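Local atomic coordinates of amidase, hydantoinase/carbamoylase family (Burkholderia ambifaria, PDB entry 5TP4), a protein that probably hydrolyses N-carbamoyl-L-amino acids to the free L-amino acids, as a two-zinc amidase of the peptidase M20 family. Residues D312-V317 against V325-C330; A220-D225 against A305-L310; V226-V231 against F248-M253; A262-R267 against D300-A305. All coordinates share one frame; numbering follows the deposited sequence.

Of the elements involved, strand 212-229 comes first, and its residues 220-225 open contact 2, which closes only at 305-310 on helix 300-321. Contacts 3 and 4 nest inside this long loop, one after the other: contact 3 turns 226-231 back against helix 246-262, and contact 4 shares Ala-305 with contact 2. Contact 1 follows in series, where helix 300-321 leads into strand 324-337. None of the loops cross. Contacts 1 to 3 tie two helices to neighbouring strands of a ferredoxin-like domain, and contact 4 sets the loop after the first helix against the second. Backbone bonds between strands 212-229 and 324-337 join contact 1 to contacts 2 and 3.

Contact 1: residues D312-V317 against V325-C330; sequences DACARV and VAIDTC
Cys-314 faces Val-325 and Ile-327 where the second helix of a ferredoxin-like βαββαβ domain packs on the strand that follows it. Helix 312-317 and strand 325-330 run nearly antiparallel, their axes 165° apart and 8.9 Å from each other at closest approach, as expected where the chain doubles back through a short connection. Val-325 and Ile-327, two residues apart on the strand, both start out toward the helix, and the cysteine side chain lies against both. In Val-325 the CG1 methyl stands between its backbone N and carbonyl carbon (chi1 60°), a crowded position that brings it against the helix backbone, with CG1 3.7 Å from the carbonyl O of Cys-314. The same methyl lies 4.1 Å from Cys-314 CB, so the valine meets main chain and side chain of one residue. Ile-327 touches with the end of its longer branch. The extended arm (chi2 171°) carries CD1 to 4.0 Å from Cys-314 CB. Helix 246-262 joins the packing through Met-253, which also touches Cys-314, while Arg-311 of the same helix as Cys-314 donates from NH1 to the carbonyl O of Ile-327. Beyond its CB, Cys-314 also offers its sulfur to the isoleucine: SG sits 4.0 Å from Ile-327 CD1.

Contact 2: residues A220-D225 against A305-L310; sequences AIRWLD and AMERAL
Strand 220-225 and helix 305-310 run in roughly the same direction, 26° apart with axes 10.4 Å from each other, and the backbones come nearest at Arg-222 and Glu-307, whose CA atoms are 8.1 Å apart. Across this gap Glu-307 reaches with a fully extended chain (chi1 179°), CG anti to its backbone N, and brings one carboxylate oxygen to the side chains of the strand. This OE1 packs 3.9 Å from Leu-224 CD2 and 4.1 Å from Arg-222 CG, so the touch is made with carbon. The charges stay apart: Arg-222 NE is 4.6 Å from Glu-307 OE1, the two planes standing almost perpendicular (87°). Each has a stronger partner. Arg-222 NH2 forms salt bridges with Asp-300 and, in one of its two conformers, Asp-304; its NH1 donates to the carbonyl O of Ile-221, and Glu-307 OE2 pairs with Arg-311. The other methyl of Leu-224 meets Leu-310 tip to tip, CD1 to CD2 at 3.9 Å. Strands 288-297 and 324-337 flank the segment in the sheet, bringing Val-293 and Thr-329 against Leu-224, while helix 246-262 lies next to helix 300-321 and places Leu-257 on Leu-310.

Contact 3: residues V226-V231 against F248-M253; sequences VRVTGV and FASAQM
Buried, mainly apolar packing of Val-228 on Ala-249 and Met-253, with the hydroxyl of Ser-250 against it, joins the end of strand 212-229 to the beginning of the helix after it. The strand and helix axes cross at 140° and approach to 9.1 Å, with Val-228 and Ser-250 having the nearest CA atoms. Val-228 is the strand's whole contribution to speak of, and its two methyls divide the contact. CG1, placed anti to its backbone N (chi1 -174°), reaches Ala-249 CB at 4.1 Å. CG2 lies between Ser-250 OG and the Met-253 sulfur, with SD 3.8 Å away. The methionine runs out extended beyond CG (chi2 173°), so it meets the valine tip to tip, and its CE touches both methyls. This is the first β-α unit of the ferredoxin-like βαββαβ domain, in which the helix lies across one face of an antiparallel sheet; Val-289 and Phe-291 of the adjacent strand 288-297 also touch Ser-250. The tightest approach involves that serine: its OG is 3.3 Å from Val-228 CG2, a polar atom pressed on a methyl. The hydroxyl is satisfied one helical turn back by the carbonyl O of Ala-246. Elsewhere on the helix, Phe-248, Ala-251 and Gln-252 pack on Glu-258, Ala-254 and Leu-255 of the second subunit.

Contact 4: residues A262-R267 against D300-A305; sequences AGHAPR and DAQVDA
Gln-302, in the first turn of helix 300-321, makes the nearest approach to His-264 in the loop after helix 246-262. Before it stands Asp-300, whose OD2 accepts from the backbone N of Ala-335. The N of Gln-302 is itself hydrogen-bonded to Asp-299 OD1. From there its side chain folds at chi2 (-53°) and brings OE1 to the rim of the imidazole, in the ring plane, 3.5 Å from His-264 CE1 and 3.6 Å from His-264 ND1. The amide and ring planes are 40° apart. This is a loose polar edge contact, in which the weakly positive C-H at CE1 may suit the amide oxygen. Val-303 points away from the loop and packs on Leu-295 and His-297 of strand 288-297. One turn on from Gln-302, Ala-305 again faces the histidine, its CB 4.5 Å from His-264 CE1. His-264 itself sits in a type I turn from Ala-262 to Ala-265, just ahead of the cis peptide before Pro-266. The arrangement fits the antiparallel helix pair of a ferredoxin-like βαββαβ domain, in which the end of the first helix lies by the start of the second.

Contact 1: residues D312-V317 against V325-C330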
loop_
_atom_site.group_PDB
_atom_site.type_symbol
_atom_site.label_atom_id
_atom_site.label_comp_id
_atom_site.label_asym_id
_atom_site.label_seq_id
_atom_site.Cartn_x
_atom_site.Cartn_y
_atom_site.Cartn_z
ATOM N N ASP B 312 -9.135 -20.761 6.236
ATOM C CA ASP B 312 -8.510 -22.055 5.966
ATOM C C ASP B 312 -7.469 -21.920 4.860
ATOM O O ASP B 312 -6.354 -22.452 4.967
ATOM C CB ASP B 312 -9.562 -23.083 5.556
ATOM C CG ASP B 312 -10.581 -23.382 6.667
ATOM O OD1 ASP B 312 -10.263 -23.198 7.861
ATOM O OD2 ASP B 312 -11.700 -23.828 6.341
ATOM N N ALA B 313 -7.836 -21.238 3.777
ATOM C CA ALA B 313 -6.928 -21.101 2.635
ATOM C C ALA B 313 -5.673 -20.335 3.015
ATOM O O ALA B 313 -4.556 -20.726 2.649
ATOM C CB ALA B 313 -7.634 -20.407 1.469
ATOM N N CYS B 314 -5.838 -19.201 3.706
ATOM C CA CYS B 314 -4.669 -18.429 4.109
ATOM C C CYS B 314 -3.770 -19.219 5.048
ATOM O O CYS B 314 -2.543 -19.094 4.989
ATOM C CB CYS B 314 -5.109 -17.114 4.752
ATOM S SG CYS B 314 -5.852 -15.970 3.574
ATOM N N ALA B 315 -4.355 -20.016 5.950
ATOM C CA ALA B 315 -3.520 -20.851 6.801
ATOM C C ALA B 315 -2.675 -21.805 5.969
ATOM O O ALA B 315 -1.495 -22.015 6.265
ATOM C CB ALA B 315 -4.385 -21.638 7.781
ATOM N N ARG B 316 -3.269 -22.403 4.931
ATOM C CA ARG B 316 -2.541 -23.357 4.095
ATOM C C ARG B 316 -1.419 -22.665 3.331
ATOM O O ARG B 316 -0.286 -23.165 3.280
ATOM C CB ARG B 316 -3.509 -24.043 3.130
ATOM C CG ARG B 316 -2.840 -24.915 2.084
ATOM C CD ARG B 316 -3.859 -25.759 1.299
ATOM N NE ARG B 316 -5.041 -25.004 0.867
ATOM C CZ ARG B 316 -5.062 -24.129 -0.143
ATOM N NH1 ARG B 316 -3.955 -23.864 -0.841
ATOM N NH2 ARG B 316 -6.196 -23.505 -0.447
ATOM N N VAL B 317 -1.714 -21.503 2.741
ATOM C CA VAL B 317 -0.685 -20.725 2.041
ATOM C C VAL B 317 0.442 -20.367 2.990
ATOM O O VAL B 317 1.626 -20.494 2.650
ATOM C CB VAL B 317 -1.290 -19.457 1.404
ATOM C CG1 VAL B 317 -0.163 -18.485 0.891
ATOM C CG2 VAL B 317 -2.218 -19.846 0.280
ATOM N N VAL B 325 0.002 -15.638 9.390
ATOM C CA VAL B 325 -1.099 -14.801 8.932
ATOM C C VAL B 325 -2.105 -14.689 10.062
ATOM O O VAL B 325 -2.380 -15.658 10.777
ATOM C CB VAL B 325 -1.745 -15.318 7.625
ATOM C CG1 VAL B 325 -2.326 -16.740 7.790
ATOM C CG2 VAL B 325 -2.808 -14.314 7.122
ATOM N N ALA B 326 -2.596 -13.476 10.266
ATOM C CA ALA B 326 -3.638 -13.213 11.242
ATOM C C ALA B 326 -4.790 -12.512 10.543
ATOM O O ALA B 326 -4.568 -11.597 9.753
ATOM C CB ALA B 326 -3.102 -12.355 12.377
ATOM N N ILE B 327 -6.020 -12.941 10.827
ATOM C CA ILE B 327 -7.198 -12.399 10.159
ATOM C C ILE B 327 -8.193 -11.989 11.227
ATOM O O ILE B 327 -8.633 -12.825 12.032
ATOM C CB ILE B 327 -7.836 -13.408 9.193
ATOM C CG1 ILE B 327 -6.855 -13.743 8.063
ATOM C CG2 ILE B 327 -9.156 -12.864 8.666
ATOM C CD1 ILE B 327 -7.311 -14.887 7.180
ATOM N N ASP B 328 -8.533 -10.707 11.249
ATOM C CA ASP B 328 -9.443 -10.148 12.238
ATOM C C ASP B 328 -10.645 -9.561 11.523
ATOM O O ASP B 328 -10.497 -8.863 10.519
ATOM C CB ASP B 328 -8.753 -9.064 13.083
ATOM C CG ASP B 328 -7.661 -9.622 13.984
ATOM O OD1 ASP B 328 -7.881 -10.652 14.659
ATOM O OD2 ASP B 328 -6.573 -9.020 14.015
ATOM N N THR B 329 -11.833 -9.838 12.041
ATOM C CA THR B 329 -13.055 -9.256 11.494
ATOM C C THR B 329 -13.337 -7.980 12.271
ATOM O O THR B 329 -13.624 -8.039 13.470
ATOM C CB THR B 329 -14.225 -10.228 11.615
ATOM O OG1 THR B 329 -13.909 -11.430 10.915
ATOM C CG2 THR B 329 -15.504 -9.609 10.991
ATOM N N CYS B 330 -13.270 -6.830 11.594
ATOM C CA CYS B 330 -13.440 -5.553 12.271
ATOM C C CYS B 330 -14.801 -4.899 12.054
ATOM O O CYS B 330 -15.104 -3.919 12.741
ATOM C CB CYS B 330 -12.353 -4.578 11.838
ATOM S SG CYS B 330 -12.472 -4.211 10.100
#

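Contact 2: residues A220-D225 against A305-L310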
loop_
_atom_site.group_PDB
_atom_site.type_symbol
_atom_site.label_atom_id
_atom_site.label_comp_id
_atom_site.label_asym_id
_atom_site.label_seq_id
_atom_site.Cartn_x
_atom_site.Cartn_y
_atom_site.Cartn_z
ATOM N N ALA B 220 -25.330 -9.154 3.194
ATOM C CA ALA B 220 -24.480 -9.383 4.364
ATOM C C ALA B 220 -23.047 -8.986 4.015
ATOM O O ALA B 220 -22.563 -9.280 2.916
ATOM C CB ALA B 220 -24.522 -10.845 4.798
ATOM N N ILE B 221 -22.384 -8.278 4.936
ATOM C CA ILE B 221 -21.069 -7.687 4.694
ATOM C C ILE B 221 -20.145 -8.081 5.841
ATOM O O ILE B 221 -20.532 -7.995 7.013
ATOM C CB ILE B 221 -21.130 -6.150 4.608
ATOM C CG1 ILE B 221 -22.226 -5.677 3.650
ATOM C CG2 ILE B 221 -19.749 -5.577 4.183
ATOM C CD1 ILE B 221 -22.421 -4.169 3.692
ATOM N N ARG B 222 -18.909 -8.450 5.508
ATOM C CA ARG B 222 -17.838 -8.580 6.485
ATOM C C ARG B 222 -16.653 -7.745 6.026
ATOM O O ARG B 222 -16.299 -7.754 4.844
ATOM C CB ARG B 222 -17.382 -10.041 6.660
ATOM C CG ARG B 222 -18.549 -10.974 6.935
ATOM C CD ARG B 222 -19.076 -10.780 8.344
ATOM N NE ARG B 222 -20.113 -11.771 8.659
ATOM C CZ ARG B 222 -21.427 -11.577 8.524
ATOM N NH1 ARG B 222 -21.896 -10.413 8.086
ATOM N NH2 ARG B 222 -22.281 -12.551 8.831
ATOM N N TRP B 223 -16.040 -7.044 6.968
ATOM C CA TRP B 223 -14.773 -6.358 6.749
ATOM C C TRP B 223 -13.716 -7.051 7.586
ATOM O O TRP B 223 -13.918 -7.261 8.785
ATOM C CB TRP B 223 -14.862 -4.896 7.163
ATOM C CG TRP B 223 -15.411 -3.992 6.118
ATOM C CD1 TRP B 223 -15.945 -4.341 4.912
ATOM C CD2 TRP B 223 -15.433 -2.563 6.176
ATOM N NE1 TRP B 223 -16.308 -3.200 4.207
ATOM C CE2 TRP B 223 -16.005 -2.101 4.968
ATOM C CE3 TRP B 223 -15.042 -1.630 7.141
ATOM C CZ2 TRP B 223 -16.177 -0.744 4.699
ATOM C CZ3 TRP B 223 -15.210 -0.277 6.865
ATOM C CH2 TRP B 223 -15.781 0.149 5.660
ATOM N N LEU B 224 -12.610 -7.413 6.948
ATOM C CA LEU B 224 -11.535 -8.145 7.594
ATOM C C LEU B 224 -10.246 -7.346 7.466
ATOM O O LEU B 224 -10.041 -6.611 6.496
ATOM C CB LEU B 224 -11.351 -9.533 6.953
ATOM C CG LEU B 224 -12.624 -10.373 6.742
ATOM C CD1 LEU B 224 -12.254 -11.727 6.146
ATOM C CD2 LEU B 224 -13.314 -10.575 8.031
ATOM N N ASP B 225 -9.397 -7.485 8.469
ATOM C CA ASP B 225 -8.019 -7.023 8.418
ATOM C C ASP B 225 -7.134 -8.250 8.370
ATOM O O ASP B 225 -7.268 -9.142 9.219
ATOM C CB ASP B 225 -7.643 -6.199 9.652
ATOM C CG ASP B 225 -8.409 -4.916 9.756
ATOM O OD1 ASP B 225 -8.692 -4.301 8.720
ATOM O OD2 ASP B 225 -8.712 -4.515 10.891
ATOM N N ALA B 305 -19.412 -18.467 5.564
ATOM C CA ALA B 305 -18.731 -19.609 4.967
ATOM C C ALA B 305 -17.560 -19.155 4.112
ATOM O O ALA B 305 -16.492 -19.777 4.141
ATOM C CB ALA B 305 -19.709 -20.435 4.133
ATOM N N MET B 306 -17.741 -18.073 3.350
ATOM C CA MET B 306 -16.631 -17.501 2.594
ATOM C C MET B 306 -15.493 -17.094 3.530
ATOM O O MET B 306 -14.320 -17.355 3.238
ATOM C CB MET B 306 -17.129 -16.307 1.764
ATOM C CG MET B 306 -18.183 -16.686 0.754
ATOM S SD MET B 306 -18.929 -15.183 0.011
ATOM C CE MET B 306 -17.467 -14.491 -0.736
ATOM N N GLU B 307 -15.825 -16.469 4.671
ATOM C CA GLU B 307 -14.799 -16.072 5.631
ATOM C C GLU B 307 -14.024 -17.280 6.136
ATOM O O GLU B 307 -12.788 -17.262 6.210
ATOM C CB GLU B 307 -15.428 -15.339 6.820
ATOM C CG GLU B 307 -14.364 -14.961 7.824
ATOM C CD GLU B 307 -14.896 -14.226 9.016
ATOM O OE1 GLU B 307 -15.839 -13.429 8.848
ATOM O OE2 GLU B 307 -14.336 -14.444 10.110
ATOM N N ARG B 308 -14.740 -18.327 6.553
ATOM C CA ARG B 308 -14.047 -19.495 7.081
ATOM C C ARG B 308 -13.202 -20.175 6.006
ATOM O O ARG B 308 -12.112 -20.677 6.301
ATOM C CB ARG B 308 -15.046 -20.473 7.693
ATOM C CG ARG B 308 -15.695 -19.939 8.958
ATOM C CD ARG B 308 -16.485 -21.024 9.732
ATOM N NE ARG B 308 -17.372 -21.825 8.870
ATOM C CZ ARG B 308 -18.594 -21.461 8.517
ATOM N NH1 ARG B 308 -19.081 -20.317 8.949
ATOM N NH2 ARG B 308 -19.334 -22.229 7.722
ATOM N N ALA B 309 -13.699 -20.225 4.758
ATOM C CA ALA B 309 -12.883 -20.720 3.643
ATOM C C ALA B 309 -11.615 -19.897 3.467
ATOM O O ALA B 309 -10.534 -20.445 3.205
ATOM C CB ALA B 309 -13.692 -20.704 2.341
ATOM N N LEU B 310 -11.723 -18.581 3.603
ATOM C CA LEU B 310 -10.544 -17.728 3.471
ATOM C C LEU B 310 -9.562 -17.978 4.612
ATOM O O LEU B 310 -8.354 -18.073 4.401
ATOM C CB LEU B 310 -10.978 -16.270 3.430
ATOM C CG LEU B 310 -9.827 -15.263 3.371
ATOM C CD1 LEU B 310 -9.074 -15.431 2.062
ATOM C CD2 LEU B 310 -10.356 -13.836 3.521
#

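Contact 3: residues V226-V231 against F248-M253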
loop_
_atom_site.group_PDB
_atom_site.type_symbol
_atom_site.label_atom_id
_atom_site.label_comp_id
_atom_site.label_asym_id
_atom_site.label_seq_id
_atom_site.Cartn_x
_atom_site.Cartn_y
_atom_site.Cartn_z
ATOM N N VAL B 226 -6.212 -8.282 7.415
ATOM C CA VAL B 226 -5.280 -9.386 7.277
ATOM C C VAL B 226 -3.868 -8.845 7.453
ATOM O O VAL B 226 -3.515 -7.815 6.865
ATOM C CB VAL B 226 -5.419 -10.088 5.915
ATOM C CG1 VAL B 226 -4.504 -11.282 5.873
ATOM C CG2 VAL B 226 -6.865 -10.519 5.665
ATOM N N ARG B 227 -3.056 -9.562 8.226
ATOM C CA ARG B 227 -1.654 -9.216 8.367
ATOM C C ARG B 227 -0.813 -10.465 8.151
ATOM O O ARG B 227 -1.031 -11.491 8.802
ATOM C CB ARG B 227 -1.381 -8.594 9.731
ATOM C CG ARG B 227 0.032 -8.073 9.873
ATOM C CD ARG B 227 0.072 -7.140 11.069
ATOM N NE ARG B 227 1.339 -6.416 11.176
ATOM C CZ ARG B 227 1.617 -5.586 12.174
ATOM N NH1 ARG B 227 0.717 -5.397 13.136
ATOM N NH2 ARG B 227 2.784 -4.951 12.215
ATOM N N VAL B 228 0.151 -10.379 7.241
ATOM C CA VAL B 228 1.035 -11.497 6.929
ATOM C C VAL B 228 2.438 -11.125 7.385
ATOM O O VAL B 228 2.934 -10.042 7.056
ATOM C CB VAL B 228 1.019 -11.821 5.423
ATOM C CG1 VAL B 228 1.833 -13.069 5.146
ATOM C CG2 VAL B 228 -0.425 -11.997 4.942
ATOM N N THR B 229 3.069 -12.009 8.145
ATOM C CA THR B 229 4.383 -11.745 8.717
ATOM C C THR B 229 5.394 -12.717 8.136
ATOM O O THR B 229 5.179 -13.933 8.153
ATOM C CB THR B 229 4.355 -11.867 10.245
ATOM O OG1 THR B 229 3.342 -11.005 10.764
ATOM C CG2 THR B 229 5.680 -11.452 10.824
ATOM N N GLY B 230 6.504 -12.183 7.637
ATOM C CA GLY B 230 7.596 -13.014 7.169
ATOM C C GLY B 230 8.895 -12.505 7.757
ATOM O O GLY B 230 8.963 -12.105 8.911
ATOM N N VAL B 231 9.942 -12.533 6.942
ATOM C CA VAL B 231 11.271 -12.131 7.383
ATOM C C VAL B 231 11.777 -11.097 6.387
ATOM O O VAL B 231 11.905 -11.398 5.193
ATOM C CB VAL B 231 12.226 -13.326 7.487
ATOM C CG1 VAL B 231 13.668 -12.848 7.737
ATOM C CG2 VAL B 231 11.747 -14.271 8.609
ATOM N N PHE B 248 4.777 -12.175 -1.554
ATOM C CA PHE B 248 4.371 -13.266 -2.440
ATOM C C PHE B 248 3.305 -14.109 -1.765
ATOM O O PHE B 248 2.396 -14.609 -2.437
ATOM C CB PHE B 248 5.550 -14.177 -2.833
ATOM C CG PHE B 248 6.417 -13.656 -3.963
ATOM C CD1 PHE B 248 5.910 -12.824 -4.952
ATOM C CD2 PHE B 248 7.759 -14.039 -4.033
ATOM C CE1 PHE B 248 6.747 -12.366 -6.000
ATOM C CE2 PHE B 248 8.592 -13.577 -5.061
ATOM C CZ PHE B 248 8.076 -12.742 -6.036
ATOM N N ALA B 249 3.400 -14.270 -0.441
ATOM C CA ALA B 249 2.370 -15.010 0.293
ATOM C C ALA B 249 1.026 -14.297 0.211
ATOM O O ALA B 249 -0.014 -14.925 -0.042
ATOM C CB ALA B 249 2.787 -15.196 1.753
ATOM N N SER B 250 1.033 -12.979 0.409
ATOM C CA SER B 250 -0.200 -12.207 0.345
ATOM C C SER B 250 -0.811 -12.269 -1.031
ATOM O O SER B 250 -2.038 -12.222 -1.182
ATOM C CB SER B 250 0.064 -10.745 0.714
ATOM O OG SER B 250 0.402 -10.618 2.090
ATOM N N ALA B 251 0.036 -12.265 -2.065
ATOM C CA ALA B 251 -0.469 -12.360 -3.421
ATOM C C ALA B 251 -1.155 -13.695 -3.656
ATOM O O ALA B 251 -2.233 -13.742 -4.260
ATOM C CB ALA B 251 0.680 -12.146 -4.417
ATOM N N GLN B 252 -0.571 -14.793 -3.159
ATOM C CA GLN B 252 -1.249 -16.075 -3.334
ATOM C C GLN B 252 -2.557 -16.105 -2.564
ATOM O O GLN B 252 -3.552 -16.684 -3.033
ATOM C CB GLN B 252 -0.366 -17.243 -2.907
ATOM C CG GLN B 252 -1.057 -18.545 -3.262
ATOM C CD GLN B 252 -0.225 -19.742 -2.987
ATOM O OE1 GLN B 252 0.855 -19.637 -2.419
ATOM N NE2 GLN B 252 -0.722 -20.912 -3.381
ATOM N N MET B 253 -2.581 -15.500 -1.377
ATOM C CA MET B 253 -3.839 -15.479 -0.635
ATOM C C MET B 253 -4.905 -14.705 -1.400
ATOM O O MET B 253 -6.088 -15.061 -1.361
ATOM C CB MET B 253 -3.635 -14.869 0.744
ATOM C CG MET B 253 -2.731 -15.683 1.640
ATOM S SD MET B 253 -2.374 -14.784 3.181
ATOM C CE MET B 253 -1.035 -15.768 3.843
#

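Contact 4: residues A262-R267 against D300-A305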
loop_
_atom_site.group_PDB
_atom_site.type_symbol
_atom_site.label_atom_id
_atom_site.label_comp_id
_atom_site.label_asym_id
_atom_site.label_seq_id
_atom_site.Cartn_x
_atom_site.Cartn_y
_atom_site.Cartn_z
ATOM N N ALA B 262 -15.347 -17.117 -6.604
ATOM C CA ALA B 262 -15.825 -17.779 -7.816
ATOM C C ALA B 262 -16.700 -18.985 -7.481
ATOM O O ALA B 262 -17.673 -19.269 -8.188
ATOM C CB ALA B 262 -14.631 -18.195 -8.681
ATOM N N GLY B 263 -16.386 -19.693 -6.396
ATOM C CA GLY B 263 -17.206 -20.807 -5.951
ATOM C C GLY B 263 -18.547 -20.397 -5.375
ATOM O O GLY B 263 -19.415 -21.258 -5.209
ATOM N N HIS B 264 -18.737 -19.111 -5.066
ATOM C CA HIS B 264 -19.996 -18.614 -4.529
ATOM C C HIS B 264 -20.733 -17.717 -5.498
ATOM O O HIS B 264 -21.585 -16.928 -5.080
ATOM C CB HIS B 264 -19.758 -17.864 -3.220
ATOM C CG HIS B 264 -19.384 -18.761 -2.089
ATOM N ND1 HIS B 264 -20.316 -19.265 -1.207
ATOM C CD2 HIS B 264 -18.186 -19.252 -1.699
ATOM C CE1 HIS B 264 -19.706 -20.032 -0.319
ATOM N NE2 HIS B 264 -18.416 -20.046 -0.598
ATOM N N ALA B 265 -20.409 -17.807 -6.775
ATOM C CA ALA B 265 -21.052 -16.989 -7.775
ATOM C C ALA B 265 -22.518 -17.389 -7.936
ATOM O O ALA B 265 -22.864 -18.574 -7.850
ATOM C CB ALA B 265 -20.311 -17.130 -9.102
ATOM N N PRO B 266 -23.403 -16.419 -8.210
ATOM C CA PRO B 266 -23.059 -15.025 -8.473
ATOM C C PRO B 266 -23.177 -14.109 -7.265
ATOM O O PRO B 266 -22.794 -12.944 -7.348
ATOM C CB PRO B 266 -24.093 -14.625 -9.526
ATOM C CG PRO B 266 -25.319 -15.314 -9.061
ATOM C CD PRO B 266 -24.819 -16.682 -8.549
ATOM N N ARG B 267 -23.681 -14.617 -6.146
ATOM C CA ARG B 267 -24.058 -13.725 -5.053
ATOM C C ARG B 267 -22.882 -13.307 -4.180
ATOM O O ARG B 267 -22.969 -12.273 -3.505
ATOM C CB ARG B 267 -25.124 -14.391 -4.186
ATOM C CG ARG B 267 -26.427 -14.587 -4.930
ATOM C CD ARG B 267 -27.423 -15.345 -4.073
ATOM N NE ARG B 267 -28.782 -15.183 -4.591
ATOM C CZ ARG B 267 -29.876 -15.620 -3.975
ATOM N NH1 ARG B 267 -29.774 -16.254 -2.811
ATOM N NH2 ARG B 267 -31.067 -15.417 -4.519
ATOM N N ASP B 300 -26.180 -14.337 5.352
ATOM C CA ASP B 300 -25.135 -14.241 6.372
ATOM C C ASP B 300 -24.387 -15.549 6.541
ATOM O O ASP B 300 -23.178 -15.544 6.817
ATOM C CB ASP B 300 -25.735 -13.818 7.708
ATOM C CG ASP B 300 -25.876 -12.321 7.818
ATOM O OD1 ASP B 300 -24.869 -11.637 8.155
ATOM O OD2 ASP B 300 -26.991 -11.842 7.545
ATOM N N ALA B 301 -25.096 -16.680 6.465
ATOM C CA ALA B 301 -24.412 -17.961 6.594
ATOM C C ALA B 301 -23.394 -18.155 5.481
ATOM O O ALA B 301 -22.315 -18.708 5.715
ATOM C CB ALA B 301 -25.416 -19.115 6.594
ATOM N N GLN B 302 -23.733 -17.729 4.258
ATOM C CA GLN B 302 -22.814 -17.916 3.139
ATOM C C GLN B 302 -21.631 -16.952 3.215
ATOM O O GLN B 302 -20.510 -17.321 2.842
ATOM C CB GLN B 302 -23.535 -17.741 1.803
ATOM C CG GLN B 302 -24.540 -18.834 1.452
ATOM C CD GLN B 302 -23.954 -20.233 1.532
ATOM O OE1 GLN B 302 -22.921 -20.535 0.926
ATOM N NE2 GLN B 302 -24.611 -21.094 2.297
ATOM N N VAL B 303 -21.851 -15.699 3.635
ATOM C CA VAL B 303 -20.685 -14.820 3.763
ATOM C C VAL B 303 -19.781 -15.330 4.879
ATOM O O VAL B 303 -18.554 -15.291 4.763
ATOM C CB VAL B 303 -21.089 -13.328 3.928
ATOM C CG1 VAL B 303 -21.450 -12.940 5.381
ATOM C CG2 VAL B 303 -19.973 -12.433 3.446
ATOM N N ASP B 304 -20.359 -15.883 5.948
ATOM C CA ASP B 304 -19.535 -16.489 6.990
ATOM C C ASP B 304 -18.776 -17.698 6.448
ATOM O O ASP B 304 -17.609 -17.930 6.800
ATOM C CB ASP B 304 -20.414 -16.885 8.184
ATOM C CG ASP B 304 -20.901 -15.685 8.979
ATOM O OD1 ASP B 304 -20.337 -14.587 8.796
ATOM O OD2 ASP B 304 -21.841 -15.843 9.797
ATOM N N ALA B 305 -19.412 -18.467 5.564
ATOM C CA ALA B 305 -18.731 -19.609 4.967
ATOM C C ALA B 305 -17.560 -19.155 4.112
ATOM O O ALA B 305 -16.492 -19.777 4.141
ATOM C CB ALA B 305 -19.709 -20.435 4.133
#